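Local atomic coordinates of putative esterase (Bacteroides intestinalis DSM 17393, PDB entry 5VOL), a protein that acts as a ferulic acid esterase of carbohydrate esterase family 1, probably releasing feruloyl groups from arabinoxylan alongside xylanases. Residues 87-92 with 98-103. Sequence-based numbering, arbitrary orientation.
Sequences PNAGGN and NGYFDM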
# COMPACT_ATOMS: atom_id res chain seq x y z
N PRO C 87 25.40 -7.94 -13.04
CA PRO C 87 26.42 -8.14 -14.08
C PRO C 87 25.84 -7.86 -15.47
O PRO C 87 24.62 -7.96 -15.64
CB PRO C 87 26.78 -9.62 -13.93
CG PRO C 87 25.49 -10.28 -13.45
CD PRO C 87 24.75 -9.20 -12.63
N ASN C 88 26.67 -7.52 -16.46
CA ASN C 88 26.14 -7.38 -17.82
C ASN C 88 25.91 -8.75 -18.42
O ASN C 88 26.85 -9.55 -18.56
CB ASN C 88 27.08 -6.57 -18.72
CG ASN C 88 26.45 -6.26 -20.09
OD1 ASN C 88 25.22 -6.21 -20.22
ND2 ASN C 88 27.28 -6.07 -21.11
N ALA C 89 24.67 -9.02 -18.80
CA ALA C 89 24.31 -10.27 -19.45
C ALA C 89 23.50 -9.99 -20.70
O ALA C 89 22.72 -10.84 -21.14
CB ALA C 89 23.52 -11.16 -18.49
N GLY C 90 23.64 -8.79 -21.25
CA GLY C 90 22.78 -8.40 -22.36
C GLY C 90 23.35 -7.42 -23.36
O GLY C 90 24.54 -7.43 -23.65
N GLY C 91 22.47 -6.58 -23.89
CA GLY C 91 22.77 -5.69 -25.00
C GLY C 91 21.87 -6.00 -26.18
O GLY C 91 20.98 -6.85 -26.09
N ASN C 92 22.09 -5.32 -27.31
CA ASN C 92 21.34 -5.57 -28.54
C ASN C 92 21.34 -7.06 -28.90
O ASN C 92 22.39 -7.66 -29.06
CB ASN C 92 21.92 -4.74 -29.69
CG ASN C 92 21.08 -4.83 -30.97
OD1 ASN C 92 20.77 -5.92 -31.45
ND2 ASN C 92 20.72 -3.68 -31.52
N ASN C 98 22.83 -12.47 -25.06
CA ASN C 98 21.87 -12.31 -23.97
C ASN C 98 21.65 -13.64 -23.25
O ASN C 98 21.51 -14.67 -23.90
CB ASN C 98 20.53 -11.79 -24.50
CG ASN C 98 20.53 -10.29 -24.70
OD1 ASN C 98 19.84 -9.56 -23.98
ND2 ASN C 98 21.28 -9.82 -25.70
N GLY C 99 21.63 -13.64 -21.92
CA GLY C 99 21.28 -14.86 -21.23
C GLY C 99 22.18 -15.23 -20.07
O GLY C 99 23.28 -14.70 -19.95
N TYR C 100 21.71 -16.16 -19.23
CA TYR C 100 22.34 -16.46 -17.94
C TYR C 100 22.86 -17.89 -17.83
O TYR C 100 23.63 -18.19 -16.93
CB TYR C 100 21.35 -16.16 -16.78
CG TYR C 100 21.07 -14.68 -16.68
CD1 TYR C 100 22.02 -13.83 -16.15
CD2 TYR C 100 19.90 -14.13 -17.19
CE1 TYR C 100 21.81 -12.46 -16.10
CE2 TYR C 100 19.67 -12.77 -17.14
CZ TYR C 100 20.64 -11.94 -16.59
OH TYR C 100 20.47 -10.58 -16.53
N PHE C 101 22.47 -18.76 -18.75
CA PHE C 101 22.88 -20.16 -18.65
C PHE C 101 24.03 -20.44 -19.62
O PHE C 101 24.29 -19.65 -20.53
CB PHE C 101 21.70 -21.09 -18.93
CG PHE C 101 20.41 -20.67 -18.24
CD1 PHE C 101 20.40 -20.38 -16.89
CD2 PHE C 101 19.22 -20.57 -18.95
CE1 PHE C 101 19.23 -19.99 -16.24
CE2 PHE C 101 18.03 -20.19 -18.31
CZ PHE C 101 18.04 -19.90 -16.95
N ASP C 102 24.71 -21.57 -19.43
CA ASP C 102 25.78 -21.98 -20.34
C ASP C 102 25.22 -22.32 -21.72
O ASP C 102 24.37 -23.20 -21.86
CB ASP C 102 26.55 -23.15 -19.76
CG ASP C 102 27.66 -22.71 -18.86
OD1 ASP C 102 27.78 -21.48 -18.63
OD2 ASP C 102 28.45 -23.56 -18.40
N MET C 103 25.70 -21.58 -22.71
CA MET C 103 25.32 -21.79 -24.10
C MET C 103 26.56 -22.08 -24.96
O MET C 103 27.68 -21.75 -24.56
CB MET C 103 24.56 -20.57 -24.63
CG MET C 103 23.26 -20.27 -23.84
SD MET C 103 22.52 -18.68 -24.24
CE MET C 103 23.78 -17.57 -23.61
O HOH W 1 22.06 -9.06 -14.94
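With CG beside the backbone N (chi1 -82°), the side chain of Asn98 runs past Gly90 CA to reach Gly91, while the like torsion of Tyr100 (chi1 -67°) lays its ring against Ala89. The amide of Asn98 shows how one side chain can tie several backbone groups together. Asn98 ND2 gives a nearly straight hydrogen bond to Gly91 O (3.0 Å, 168° at the hydrogen), which lies in the amide plane although the donor stands above the carbonyl plane; ND2 is also hydrogen-bonded to Glu96 O, and OD1 accepts from Trp54 N. Replacing this asparagine with a leucine would probably leave Gly91 O and Trp54 N without these mates in a buried setting.

Between the backbones, Gly99 N donates to Ala89 O at 3.1 Å, and Asn98 CA adds a C-H...O contact to the same oxygen. Ala89 CB sits obliquely against the phenol, 3.2 Å from Tyr100 CE1. A water at the ring edge donates to both Tyr100 OH and Pro87 O, and the hydroxyl is also hydrogen-bonded to His51 O. Within 87-92, Asn88 OD1 accepts from Gly90 N, closing an Asx turn.

This is buried packing within the loop that follows strand 83-87 of an alpha/beta-hydrolase fold, with Tyr100 packed against Met140 beside the probable nucleophile elbow.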